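Local coordinates for ribosomal large subunit pseudouridine synthase D (Escherichia coli, PDB 1PRZ), which isomerises specific uridines of 23S ribosomal RNA to pseudouridine, as a member of the RluA family of pseudouridine synthases, at residues G175-G180 / D201-H206; G181-P186 / T196-D201. All blocks are in the same frame, centred on the assembly; numbering follows the deposited sequence.

Contact 1. Residues G175-G180 / D201-H206; sequences GDPVYG and DRQALH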
loop_
_atom_site.group_PDB
_atom_site.type_symbol
_atom_site.label_atom_id
_atom_site.label_comp_id
_atom_site.label_asym_id
_atom_site.label_seq_id
_atom_site.Cartn_x
_atom_site.Cartn_y
_atom_site.Cartn_z
ATOM N N GLY A 175 -12.581 -0.087 -4.156
ATOM C CA GLY A 175 -11.887 0.138 -5.415
ATOM C C GLY A 175 -10.935 -0.928 -5.933
ATOM O O GLY A 175 -10.359 -0.765 -7.011
ATOM N N ASP A 176 -10.765 -2.007 -5.175
ATOM C CA ASP A 176 -9.855 -3.080 -5.549
ATOM C C ASP A 176 -10.468 -3.755 -6.781
ATOM O O ASP A 176 -11.495 -4.412 -6.665
ATOM C CB ASP A 176 -9.750 -4.099 -4.417
ATOM C CG ASP A 176 -8.555 -5.019 -4.570
ATOM O OD1 ASP A 176 -8.314 -5.510 -5.719
ATOM O OD2 ASP A 176 -7.857 -5.240 -3.539
ATOM N N PRO A 177 -9.813 -3.640 -7.941
ATOM C CA PRO A 177 -10.342 -4.242 -9.164
ATOM C C PRO A 177 -10.207 -5.761 -9.209
ATOM O O PRO A 177 -10.815 -6.420 -10.069
ATOM C CB PRO A 177 -9.539 -3.530 -10.264
ATOM C CG PRO A 177 -8.190 -3.339 -9.627
ATOM C CD PRO A 177 -8.502 -2.991 -8.177
ATOM N N VAL A 178 -9.428 -6.325 -8.282
ATOM C CA VAL A 178 -9.232 -7.766 -8.259
ATOM C C VAL A 178 -10.096 -8.454 -7.189
ATOM O O VAL A 178 -10.917 -9.338 -7.486
ATOM C CB VAL A 178 -7.728 -8.117 -8.004
ATOM C CG1 VAL A 178 -7.555 -9.637 -7.912
ATOM C CG2 VAL A 178 -6.845 -7.554 -9.135
ATOM N N TYR A 179 -9.923 -8.037 -5.940
ATOM C CA TYR A 179 -10.648 -8.644 -4.830
ATOM C C TYR A 179 -11.994 -8.000 -4.504
ATOM O O TYR A 179 -12.843 -8.600 -3.834
ATOM C CB TYR A 179 -9.759 -8.637 -3.601
ATOM C CG TYR A 179 -8.446 -9.303 -3.862
ATOM C CD1 TYR A 179 -8.358 -10.696 -3.952
ATOM C CD2 TYR A 179 -7.291 -8.544 -4.090
ATOM C CE1 TYR A 179 -7.164 -11.323 -4.261
ATOM C CE2 TYR A 179 -6.091 -9.155 -4.401
ATOM C CZ TYR A 179 -6.040 -10.556 -4.490
ATOM O OH TYR A 179 -4.875 -11.169 -4.870
ATOM N N GLY A 180 -12.194 -6.781 -4.972
ATOM C CA GLY A 180 -13.450 -6.112 -4.701
ATOM C C GLY A 180 -14.528 -6.353 -5.752
ATOM O O GLY A 180 -14.259 -6.772 -6.888
ATOM N N ASP A 201 -11.119 4.137 -8.550
ATOM C CA ASP A 201 -10.713 2.912 -9.254
ATOM C C ASP A 201 -9.364 2.242 -8.977
ATOM O O ASP A 201 -8.677 1.795 -9.910
ATOM C CB ASP A 201 -10.848 3.145 -10.771
ATOM C CG ASP A 201 -9.851 4.152 -11.290
ATOM O OD1 ASP A 201 -9.378 5.022 -10.527
ATOM O OD2 ASP A 201 -9.539 4.097 -12.495
ATOM N N ARG A 202 -8.989 2.189 -7.703
ATOM C CA ARG A 202 -7.786 1.484 -7.292
ATOM C C ARG A 202 -8.065 1.046 -5.858
ATOM O O ARG A 202 -8.954 1.619 -5.215
ATOM C CB ARG A 202 -6.569 2.397 -7.298
ATOM C CG ARG A 202 -6.524 3.474 -6.171
ATOM C CD ARG A 202 -5.276 4.394 -6.304
ATOM N NE ARG A 202 -5.113 5.313 -5.177
ATOM C CZ ARG A 202 -4.490 5.003 -4.026
ATOM N NH1 ARG A 202 -4.407 5.907 -3.051
ATOM N NH2 ARG A 202 -3.941 3.801 -3.846
ATOM N N GLN A 203 -7.328 0.046 -5.369
ATOM C CA GLN A 203 -7.446 -0.381 -3.971
ATOM C C GLN A 203 -7.285 0.903 -3.135
ATOM O O GLN A 203 -6.346 1.680 -3.378
ATOM C CB GLN A 203 -6.260 -1.222 -3.480
ATOM C CG GLN A 203 -5.683 -2.325 -4.309
ATOM C CD GLN A 203 -4.899 -1.878 -5.511
ATOM O OE1 GLN A 203 -3.668 -1.646 -5.501
ATOM N NE2 GLN A 203 -5.602 -1.788 -6.564
ATOM N N ALA A 204 -8.153 1.108 -2.145
ATOM C CA ALA A 204 -8.027 2.278 -1.248
ATOM C C ALA A 204 -6.941 1.855 -0.247
ATOM O O ALA A 204 -7.238 1.481 0.888
ATOM C CB ALA A 204 -9.349 2.536 -0.519
ATOM N N LEU A 205 -5.695 1.902 -0.680
ATOM C CA LEU A 205 -4.585 1.456 0.153
ATOM C C LEU A 205 -3.391 2.400 -0.024
ATOM O O LEU A 205 -3.026 2.732 -1.162
ATOM C CB LEU A 205 -4.189 0.024 -0.261
ATOM C CG LEU A 205 -3.042 -0.624 0.512
ATOM C CD1 LEU A 205 -3.398 -0.719 1.995
ATOM C CD2 LEU A 205 -2.799 -2.023 -0.037
ATOM N N HIS A 206 -2.778 2.808 1.090
ATOM C CA HIS A 206 -1.639 3.760 1.055
ATOM C C HIS A 206 -0.568 3.419 2.101
ATOM O O HIS A 206 -0.907 3.256 3.270
ATOM C CB HIS A 206 -2.188 5.164 1.345
ATOM C CG HIS A 206 -1.147 6.225 1.459
ATOM N ND1 HIS A 206 -0.360 6.613 0.394
ATOM C CD2 HIS A 206 -0.769 6.998 2.509
ATOM C CE1 HIS A 206 0.456 7.576 0.781
ATOM N NE2 HIS A 206 0.229 7.831 2.058
#
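D176 and Q203 meet through different first torsions: D176 holds CG anti to its backbone N (chi1 -164°), whereas Q203 sets CG beside its backbone N (chi1 -45°) and then bends at chi2. The bend carries the Q203 amide past D176 to the ring of P177. What touches is D176 OD2 against the methylene Q203 CG, 3.7 Å apart, and P177 CD against Q203 NE2 at 3.5 Å. Carboxylate and amide planes stand 54° apart, and no hydrogen bond joins the two groups. The backbones run close as well: the CA atoms of D176 and Q203 are 3.9 Å apart. G175 packs on the peptide after R202: G175 CA makes a CH...O contact with R202 O at 3.3 Å, and a side chain at G175 would run into that same oxygen.

The other carboxylate oxygen of D176 builds an Asx turn. OD1 accepts V178 N (2.9 Å) through its anti lone pair and Y179 N (3.0 Å) from above the carboxylate plane, while R163 of helix 161-168 adds a salt bridge. These bonds fix the rotation of the D176 carboxylate. The contact probably borders the catalytic site: the Q203 side chain lies about 4 Å from that of D65, the active-site aspartate by similarity, and Q203 OE1 is hydrogen-bonded to T68. R202 points its CB away from 175-180; its NE is salt-bridged to D230, and its NH2 reaches L205 O at 3.0 Å, nearly in the guanidinium plane.

Contact 2. Residues G181-P186 / T196-D201; sequences GRPRPP and TLRKFD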
loop_
_atom_site.group_PDB
_atom_site.type_symbol
_atom_site.label_atom_id
_atom_site.label_comp_id
_atom_site.label_asym_id
_atom_site.label_seq_id
_atom_site.Cartn_x
_atom_site.Cartn_y
_atom_site.Cartn_z
ATOM N N GLY A 181 -15.768 -6.098 -5.365
ATOM C CA GLY A 181 -16.868 -6.249 -6.297
ATOM C C GLY A 181 -17.292 -4.839 -6.659
ATOM O O GLY A 181 -16.486 -3.907 -6.552
ATOM N N ARG A 182 -18.547 -4.679 -7.078
ATOM C CA ARG A 182 -19.090 -3.377 -7.452
ATOM C C ARG A 182 -19.273 -2.523 -6.205
ATOM O O ARG A 182 -19.575 -3.046 -5.131
ATOM C CB ARG A 182 -20.461 -3.541 -8.123
ATOM C CG ARG A 182 -20.460 -4.333 -9.411
ATOM C CD ARG A 182 -20.623 -3.412 -10.599
ATOM N NE ARG A 182 -20.843 -4.152 -11.849
ATOM C CZ ARG A 182 -21.979 -4.756 -12.206
ATOM N NH1 ARG A 182 -23.061 -4.728 -11.422
ATOM N NH2 ARG A 182 -22.033 -5.391 -13.378
ATOM N N PRO A 183 -19.105 -1.191 -6.334
ATOM C CA PRO A 183 -19.289 -0.360 -5.147
ATOM C C PRO A 183 -20.733 -0.430 -4.672
ATOM O O PRO A 183 -21.668 -0.544 -5.469
ATOM C CB PRO A 183 -18.869 1.038 -5.625
ATOM C CG PRO A 183 -19.092 1.007 -7.092
ATOM C CD PRO A 183 -18.609 -0.385 -7.464
ATOM N N ARG A 184 -20.923 -0.386 -3.365
ATOM C CA ARG A 184 -22.257 -0.447 -2.817
ATOM C C ARG A 184 -22.456 0.707 -1.864
ATOM O O ARG A 184 -22.107 0.617 -0.681
ATOM C CB ARG A 184 -22.460 -1.767 -2.089
ATOM C CG ARG A 184 -22.550 -2.940 -3.024
ATOM C CD ARG A 184 -22.746 -4.231 -2.235
ATOM N NE ARG A 184 -21.536 -5.057 -2.222
ATOM C CZ ARG A 184 -20.955 -5.521 -1.111
ATOM N NH1 ARG A 184 -21.473 -5.235 0.091
ATOM N NH2 ARG A 184 -19.869 -6.290 -1.203
ATOM N N PRO A 185 -23.001 1.823 -2.369
ATOM C CA PRO A 185 -23.242 2.996 -1.528
ATOM C C PRO A 185 -24.381 2.679 -0.549
ATOM O O PRO A 185 -25.248 1.850 -0.853
ATOM C CB PRO A 185 -23.618 4.071 -2.550
ATOM C CG PRO A 185 -24.321 3.285 -3.605
ATOM C CD PRO A 185 -23.453 2.060 -3.752
ATOM N N PRO A 186 -24.365 3.296 0.652
ATOM C CA PRO A 186 -25.426 3.052 1.640
ATOM C C PRO A 186 -26.721 3.764 1.221
ATOM O O PRO A 186 -26.684 4.747 0.481
ATOM C CB PRO A 186 -24.834 3.622 2.937
ATOM C CG PRO A 186 -23.952 4.774 2.431
ATOM C CD PRO A 186 -23.290 4.148 1.208
ATOM N N THR A 196 -18.289 9.718 -6.008
ATOM C CA THR A 196 -16.902 9.636 -5.555
ATOM C C THR A 196 -16.527 8.157 -5.354
ATOM O O THR A 196 -15.399 7.754 -5.666
ATOM C CB THR A 196 -16.676 10.376 -4.209
ATOM O OG1 THR A 196 -17.034 11.755 -4.349
ATOM C CG2 THR A 196 -15.204 10.305 -3.791
ATOM N N LEU A 197 -17.458 7.372 -4.809
ATOM C CA LEU A 197 -17.234 5.952 -4.563
ATOM C C LEU A 197 -17.129 5.206 -5.892
ATOM O O LEU A 197 -16.207 4.420 -6.120
ATOM C CB LEU A 197 -18.382 5.377 -3.730
ATOM C CG LEU A 197 -18.407 3.882 -3.427
ATOM C CD1 LEU A 197 -17.062 3.452 -2.810
ATOM C CD2 LEU A 197 -19.538 3.578 -2.485
ATOM N N ARG A 198 -18.091 5.478 -6.773
ATOM C CA ARG A 198 -18.141 4.834 -8.082
ATOM C C ARG A 198 -16.849 5.130 -8.869
ATOM O O ARG A 198 -16.289 4.240 -9.480
ATOM C CB ARG A 198 -19.375 5.348 -8.862
ATOM C CG ARG A 198 -19.828 4.510 -10.076
ATOM C CD ARG A 198 -20.825 3.368 -9.701
ATOM N NE ARG A 198 -21.532 2.870 -10.898
ATOM C CZ ARG A 198 -20.887 2.327 -11.932
ATOM N NH1 ARG A 198 -19.544 2.205 -11.883
ATOM N NH2 ARG A 198 -21.552 1.952 -13.031
ATOM N N LYS A 199 -16.364 6.368 -8.856
ATOM C CA LYS A 199 -15.151 6.694 -9.624
ATOM C C LYS A 199 -13.825 6.285 -8.993
ATOM O O LYS A 199 -12.788 6.430 -9.632
ATOM C CB LYS A 199 -15.075 8.208 -9.914
ATOM C CG LYS A 199 -16.286 8.765 -10.683
ATOM C CD LYS A 199 -16.758 7.781 -11.782
ATOM C CE LYS A 199 -18.293 7.977 -12.180
ATOM N NZ LYS A 199 -19.211 8.020 -10.970
ATOM N N PHE A 200 -13.837 5.795 -7.749
ATOM C CA PHE A 200 -12.572 5.426 -7.065
ATOM C C PHE A 200 -12.101 4.097 -7.661
ATOM O O PHE A 200 -12.614 3.052 -7.323
ATOM C CB PHE A 200 -12.803 5.299 -5.551
ATOM C CG PHE A 200 -11.540 5.392 -4.756
ATOM C CD1 PHE A 200 -11.000 6.632 -4.418
ATOM C CD2 PHE A 200 -10.831 4.235 -4.443
ATOM C CE1 PHE A 200 -9.761 6.715 -3.782
ATOM C CE2 PHE A 200 -9.606 4.298 -3.818
ATOM C CZ PHE A 200 -9.060 5.537 -3.483
ATOM N N ASP A 201 -11.119 4.137 -8.550
ATOM C CA ASP A 201 -10.713 2.912 -9.254
ATOM C C ASP A 201 -9.364 2.242 -8.977
ATOM O O ASP A 201 -8.677 1.795 -9.910
ATOM C CB ASP A 201 -10.848 3.145 -10.771
ATOM C CG ASP A 201 -9.851 4.152 -11.290
ATOM O OD1 ASP A 201 -9.378 5.022 -10.527
ATOM O OD2 ASP A 201 -9.539 4.097 -12.495
#
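L197 reaches from helix 191-199 into the proline-rich loop at P183 and P185. From CB, its chain leaves with CG anti to the backbone N (chi1 176°), which carries the branch point up to the ring of P183: L197 CG sits 3.6 Å from P183 CB. Both L197 methyls, CD1 and CD2, lie 4.1 Å from P183 CB; CD2 also reaches the next proline, 3.9 Å from P185 CA, with P185 CB slightly farther off. One leucine thus touches both prolines, and M238 of helix 229-244 and V174 also pack against it. Cut back to an alanine, this residue would probably leave P183 and P185 without their leucine partner and open a gap between them and the helix. Beside it, R198 lays its aliphatic chain obliquely across the same ring, R198 CD being 3.9 Å from P183 CG.

No hydrogen bond crosses between the two segments, so apolar contact carries the interaction. It lies at the protein surface, away from the probable active site, and is an example of an extended proline-rich loop folding back over the last turn of the helix that follows it in the chain.

How the contacts relate
Coming from the N terminus, the chain leaves helix 161-168 and enters a long loop, whose residues 175-180 form the first side of contact 1. The next six residues, 181-186, open contact 2. Helix 191-199 then brings the chain back, and 196-201 closes this inner loop after only nine intervening residues. D201, shared by both contacts, begins the segment that completes contact 1 on the way into strand 205-213. Contact 2 therefore nests within contact 1, without crossing. Their centres are about 10 Å apart. The inner closure ties the loop to helix 191-199 near the surface; the outer one ties it to the approach to the seven-stranded sheet, close to the probable active site.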